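Local coordinates for telomerase reverse transcriptase (Candida tropicalis MYA-3404, PDB 6ZD1), which probably extends chromosome ends as the reverse transcriptase of telomerase, copying a template within the enzyme's RNA into telomeric DNA repeats, at residues A[327-339]-A[551-563]. Numbering follows the deposited sequence.
Sequences NKTLPVLYMIKFD and MTFVGLDINCLTL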
loop_
_atom_site.group_PDB
_atom_site.type_symbol
_atom_site.label_atom_id
_atom_site.label_comp_id
_atom_site.label_asym_id
_atom_site.label_seq_id
_atom_site.Cartn_x
_atom_site.Cartn_y
_atom_site.Cartn_z
ATOM N N ASN A 327 -2.802 12.306 -40.876
ATOM C CA ASN A 327 -3.592 13.192 -41.722
ATOM C C ASN A 327 -3.293 14.666 -41.476
ATOM O O ASN A 327 -4.005 15.526 -42.011
ATOM C CB ASN A 327 -5.088 12.915 -41.543
ATOM C CG ASN A 327 -5.477 12.738 -40.096
ATOM O OD1 ASN A 327 -4.756 13.158 -39.196
ATOM N ND2 ASN A 327 -6.623 12.110 -39.861
ATOM N N LYS A 328 -2.286 14.978 -40.659
ATOM C CA LYS A 328 -1.693 16.302 -40.469
ATOM C C LYS A 328 -2.581 17.254 -39.677
ATOM O O LYS A 328 -2.134 18.355 -39.332
ATOM C CB LYS A 328 -1.305 16.963 -41.802
ATOM C CG LYS A 328 -0.141 16.267 -42.496
ATOM C CD LYS A 328 1.004 16.074 -41.512
ATOM C CE LYS A 328 2.047 15.085 -42.005
ATOM N NZ LYS A 328 3.060 14.807 -40.942
ATOM N N THR A 329 -3.803 16.856 -39.341
ATOM C CA THR A 329 -4.672 17.594 -38.440
ATOM C C THR A 329 -5.250 16.607 -37.441
ATOM O O THR A 329 -5.038 15.396 -37.535
ATOM C CB THR A 329 -5.810 18.318 -39.176
ATOM O OG1 THR A 329 -6.506 17.392 -40.018
ATOM C CG2 THR A 329 -5.276 19.465 -40.009
ATOM N N LEU A 330 -5.991 17.136 -36.474
ATOM C CA LEU A 330 -6.644 16.295 -35.488
ATOM C C LEU A 330 -8.107 16.142 -35.860
ATOM O O LEU A 330 -8.819 17.155 -35.957
ATOM C CB LEU A 330 -6.510 16.889 -34.092
ATOM C CG LEU A 330 -6.612 15.867 -32.961
ATOM C CD1 LEU A 330 -5.544 14.797 -33.138
ATOM C CD2 LEU A 330 -6.482 16.544 -31.610
ATOM N N PRO A 331 -8.592 14.931 -36.106
ATOM C CA PRO A 331 -9.998 14.754 -36.474
ATOM C C PRO A 331 -10.898 14.889 -35.254
ATOM O O PRO A 331 -10.449 14.924 -34.107
ATOM C CB PRO A 331 -10.054 13.323 -37.032
ATOM C CG PRO A 331 -8.624 12.823 -37.051
ATOM C CD PRO A 331 -7.871 13.650 -36.062
ATOM N N VAL A 332 -12.198 14.965 -35.527
ATOM C CA VAL A 332 -13.181 14.881 -34.455
ATOM C C VAL A 332 -13.111 13.480 -33.868
ATOM O O VAL A 332 -13.239 12.483 -34.587
ATOM C CB VAL A 332 -14.590 15.208 -34.967
ATOM C CG1 VAL A 332 -15.607 15.075 -33.842
ATOM C CG2 VAL A 332 -14.621 16.609 -35.564
ATOM N N LEU A 333 -12.874 13.398 -32.562
ATOM C CA LEU A 333 -12.642 12.135 -31.877
ATOM C C LEU A 333 -13.783 11.838 -30.919
ATOM O O LEU A 333 -14.342 12.748 -30.302
ATOM C CB LEU A 333 -11.316 12.157 -31.114
ATOM C CG LEU A 333 -10.081 12.290 -32.001
ATOM C CD1 LEU A 333 -8.839 12.441 -31.154
ATOM C CD2 LEU A 333 -9.962 11.088 -32.926
ATOM N N TYR A 334 -14.127 10.561 -30.808
ATOM C CA TYR A 334 -15.174 10.090 -29.917
ATOM C C TYR A 334 -14.538 9.215 -28.850
ATOM O O TYR A 334 -13.647 8.414 -29.146
ATOM C CB TYR A 334 -16.238 9.300 -30.688
ATOM C CG TYR A 334 -16.726 10.005 -31.932
ATOM C CD1 TYR A 334 -15.971 10.002 -33.099
ATOM C CD2 TYR A 334 -17.940 10.673 -31.942
ATOM C CE1 TYR A 334 -16.403 10.653 -34.234
ATOM C CE2 TYR A 334 -18.383 11.327 -33.075
ATOM C CZ TYR A 334 -17.609 11.312 -34.218
ATOM O OH TYR A 334 -18.040 11.957 -35.353
HETATM N N MSE A 335 -14.965 9.390 -27.607
HETATM C CA MSE A 335 -14.401 8.577 -26.541
HETATM C C MSE A 335 -15.415 8.148 -25.495
HETATM O O MSE A 335 -16.378 8.858 -25.199
HETATM C CB MSE A 335 -13.241 9.307 -25.870
HETATM C CG MSE A 335 -13.577 10.678 -25.342
HETATM SE SE MSE A 335 -11.987 11.499 -24.578
HETATM C CE MSE A 335 -10.870 11.514 -26.172
ATOM N N ILE A 336 -15.170 6.963 -24.947
ATOM C CA ILE A 336 -16.069 6.305 -24.008
ATOM C C ILE A 336 -15.223 5.684 -22.903
ATOM O O ILE A 336 -14.188 5.067 -23.179
ATOM C CB ILE A 336 -16.927 5.240 -24.724
ATOM C CG1 ILE A 336 -17.757 4.433 -23.727
ATOM C CG2 ILE A 336 -16.062 4.339 -25.597
ATOM C CD1 ILE A 336 -19.071 5.080 -23.397
ATOM N N LYS A 337 -15.626 5.888 -21.651
ATOM C CA LYS A 337 -15.007 5.215 -20.516
ATOM C C LYS A 337 -16.057 4.387 -19.789
ATOM O O LYS A 337 -17.223 4.791 -19.690
ATOM C CB LYS A 337 -14.341 6.205 -19.547
ATOM C CG LYS A 337 -15.293 6.905 -18.594
ATOM C CD LYS A 337 -14.539 7.669 -17.525
ATOM C CE LYS A 337 -15.495 8.292 -16.525
ATOM N NZ LYS A 337 -14.770 9.054 -15.475
ATOM N N PHE A 338 -15.641 3.225 -19.290
ATOM C CA PHE A 338 -16.546 2.317 -18.603
ATOM C C PHE A 338 -15.729 1.422 -17.681
ATOM O O PHE A 338 -14.585 1.085 -17.996
ATOM C CB PHE A 338 -17.377 1.488 -19.597
ATOM C CG PHE A 338 -16.557 0.688 -20.584
ATOM C CD1 PHE A 338 -16.095 1.262 -21.762
ATOM C CD2 PHE A 338 -16.274 -0.647 -20.343
ATOM C CE1 PHE A 338 -15.348 0.521 -22.672
ATOM C CE2 PHE A 338 -15.531 -1.392 -21.248
ATOM C CZ PHE A 338 -15.069 -0.805 -22.416
ATOM N N ASP A 339 -16.299 1.095 -16.523
ATOM C CA ASP A 339 -15.620 0.300 -15.510
ATOM C C ASP A 339 -16.443 -0.933 -15.150
ATOM O O ASP A 339 -17.616 -1.058 -15.512
ATOM C CB ASP A 339 -15.334 1.134 -14.252
ATOM C CG ASP A 339 -16.598 1.644 -13.580
ATOM O OD1 ASP A 339 -17.528 2.085 -14.290
ATOM O OD2 ASP A 339 -16.659 1.605 -12.334
HETATM N N MSE A 551 -12.943 14.859 -20.077
HETATM C CA MSE A 551 -13.298 13.619 -19.397
HETATM C C MSE A 551 -12.211 13.241 -18.398
HETATM O O MSE A 551 -11.023 13.409 -18.670
HETATM C CB MSE A 551 -13.503 12.481 -20.399
HETATM C CG MSE A 551 -13.744 11.127 -19.744
HETATM SE SE MSE A 551 -13.923 9.642 -20.994
HETATM C CE MSE A 551 -15.582 10.181 -21.868
ATOM N N THR A 552 -12.619 12.741 -17.234
ATOM C CA THR A 552 -11.685 12.286 -16.211
ATOM C C THR A 552 -11.565 10.769 -16.292
ATOM O O THR A 552 -12.500 10.041 -15.941
ATOM C CB THR A 552 -12.130 12.727 -14.819
ATOM O OG1 THR A 552 -12.127 14.158 -14.750
ATOM C CG2 THR A 552 -11.179 12.181 -13.765
ATOM N N PHE A 553 -10.421 10.300 -16.767
ATOM C CA PHE A 553 -10.052 8.902 -16.653
ATOM C C PHE A 553 -9.223 8.760 -15.378
ATOM O O PHE A 553 -9.120 9.701 -14.586
ATOM C CB PHE A 553 -9.327 8.442 -17.914
ATOM C CG PHE A 553 -9.295 6.953 -18.084
ATOM C CD1 PHE A 553 -10.428 6.194 -17.856
ATOM C CD2 PHE A 553 -8.134 6.315 -18.481
ATOM C CE1 PHE A 553 -10.402 4.822 -18.011
ATOM C CE2 PHE A 553 -8.102 4.944 -18.640
ATOM C CZ PHE A 553 -9.241 4.197 -18.406
ATOM N N VAL A 554 -8.637 7.584 -15.146
ATOM C CA VAL A 554 -7.952 7.343 -13.880
ATOM C C VAL A 554 -6.836 8.364 -13.700
ATOM O O VAL A 554 -5.828 8.341 -14.418
ATOM C CB VAL A 554 -7.408 5.914 -13.841
ATOM C CG1 VAL A 554 -8.510 4.949 -13.468
ATOM C CG2 VAL A 554 -6.831 5.537 -15.202
ATOM N N GLY A 555 -6.988 9.233 -12.703
ATOM C CA GLY A 555 -5.978 10.226 -12.385
ATOM C C GLY A 555 -5.699 11.270 -13.454
ATOM O O GLY A 555 -4.874 12.165 -13.243
ATOM N N LEU A 556 -6.379 11.183 -14.597
ATOM C CA LEU A 556 -6.071 12.011 -15.755
ATOM C C LEU A 556 -7.271 12.850 -16.166
ATOM O O LEU A 556 -8.411 12.376 -16.152
ATOM C CB LEU A 556 -5.644 11.156 -16.949
ATOM C CG LEU A 556 -4.508 10.165 -16.730
ATOM C CD1 LEU A 556 -4.264 9.365 -17.999
ATOM C CD2 LEU A 556 -3.251 10.895 -16.296
ATOM N N ASP A 557 -6.999 14.091 -16.551
ATOM C CA ASP A 557 -7.964 14.944 -17.229
ATOM C C ASP A 557 -7.640 14.916 -18.715
ATOM O O ASP A 557 -6.547 15.325 -19.120
ATOM C CB ASP A 557 -7.915 16.376 -16.699
ATOM C CG ASP A 557 -8.907 16.618 -15.586
ATOM O OD1 ASP A 557 -9.629 15.667 -15.218
ATOM O OD2 ASP A 557 -8.967 17.761 -15.083
ATOM N N ILE A 558 -8.575 14.422 -19.522
ATOM C CA ILE A 558 -8.352 14.225 -20.950
ATOM C C ILE A 558 -9.312 15.120 -21.722
ATOM O O ILE A 558 -10.536 15.005 -21.571
ATOM C CB ILE A 558 -8.531 12.756 -21.356
ATOM C CG1 ILE A 558 -7.581 11.867 -20.552
ATOM C CG2 ILE A 558 -8.284 12.593 -22.846
ATOM C CD1 ILE A 558 -7.791 10.386 -20.779
ATOM N N ASN A 559 -8.758 16.005 -22.548
ATOM C CA ASN A 559 -9.556 16.873 -23.406
ATOM C C ASN A 559 -9.891 16.128 -24.694
ATOM O O ASN A 559 -8.991 15.711 -25.430
ATOM C CB ASN A 559 -8.815 18.176 -23.705
ATOM C CG ASN A 559 -9.707 19.222 -24.364
ATOM O OD1 ASN A 559 -10.385 18.947 -25.354
ATOM N ND2 ASN A 559 -9.712 20.427 -23.811
ATOM N N CYS A 560 -11.188 15.965 -24.963
ATOM C CA CYS A 560 -11.643 15.218 -26.130
ATOM C C CYS A 560 -11.302 15.911 -27.440
ATOM O O CYS A 560 -11.217 15.247 -28.477
ATOM C CB CYS A 560 -13.156 15.006 -26.040
ATOM S SG CYS A 560 -13.868 13.990 -27.348
ATOM N N LEU A 561 -11.105 17.225 -27.415
ATOM C CA LEU A 561 -10.910 18.016 -28.621
ATOM C C LEU A 561 -9.453 18.075 -29.058
ATOM O O LEU A 561 -9.166 18.035 -30.258
ATOM C CB LEU A 561 -11.439 19.431 -28.402
ATOM C CG LEU A 561 -11.838 20.181 -29.667
ATOM C CD1 LEU A 561 -12.923 19.415 -30.403
ATOM C CD2 LEU A 561 -12.314 21.574 -29.305
ATOM N N THR A 562 -8.528 18.202 -28.108
ATOM C CA THR A 562 -7.111 18.315 -28.415
ATOM C C THR A 562 -6.279 17.146 -27.904
ATOM O O THR A 562 -5.071 17.110 -28.168
ATOM C CB THR A 562 -6.550 19.619 -27.837
ATOM O OG1 THR A 562 -6.683 19.605 -26.411
ATOM C CG2 THR A 562 -7.308 20.815 -28.394
ATOM N N LEU A 563 -6.884 16.195 -27.189
ATOM C CA LEU A 563 -6.165 15.064 -26.596
ATOM C C LEU A 563 -5.066 15.545 -25.648
ATOM O O LEU A 563 -3.971 14.982 -25.592
ATOM C CB LEU A 563 -5.607 14.118 -27.664
ATOM C CG LEU A 563 -6.628 13.164 -28.301
ATOM C CD1 LEU A 563 -5.931 12.084 -29.118
ATOM C CD2 LEU A 563 -7.531 12.537 -27.250
#
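Met335, a selenomethionine, reaches across from strand 334-339 to the hairpin 551-559 and the loop 560-563 that follows it. Its chain runs straight to SE and then bends at chi3 (60°), which lays Met335 CE over the backbone of Cys560, 3.8 Å from Cys560 CA, and against Leu563 CD2. On one flank of Met335 comes Met551, also selenomethionine, sliding past in the opposite direction until Met551 CE stops 4.0 Å from Met335 CG. On another sits Cys560, whose SG lies 3.2 Å from Leu333 O and also packs on Met335 CG. Leu333 and Leu563 cross nearly at right angles, their CD1 methyls 3.6 Å apart. At the far end the extended chain of Lys337 runs antiparallel along Met551, with Lys337 CB 3.8 Å from Met551 SE. Lys337 NZ then hydrogen-bonds Thr552 O nearly in line with the C=O bond (165°), though the modelled length of 2.5 Å is doubtfully short. Strand 551-553 lies at 43° to strand 334-339, its axis 8.8 Å away, and helix 309-326 packs on Phe553, Ile558 and Leu563. Strand 334-339 runs between 503-508 and 539-541, consistent with the primer-grip hairpin (motif E) packed on one face of a reverse transcriptase's antiparallel palm sheet.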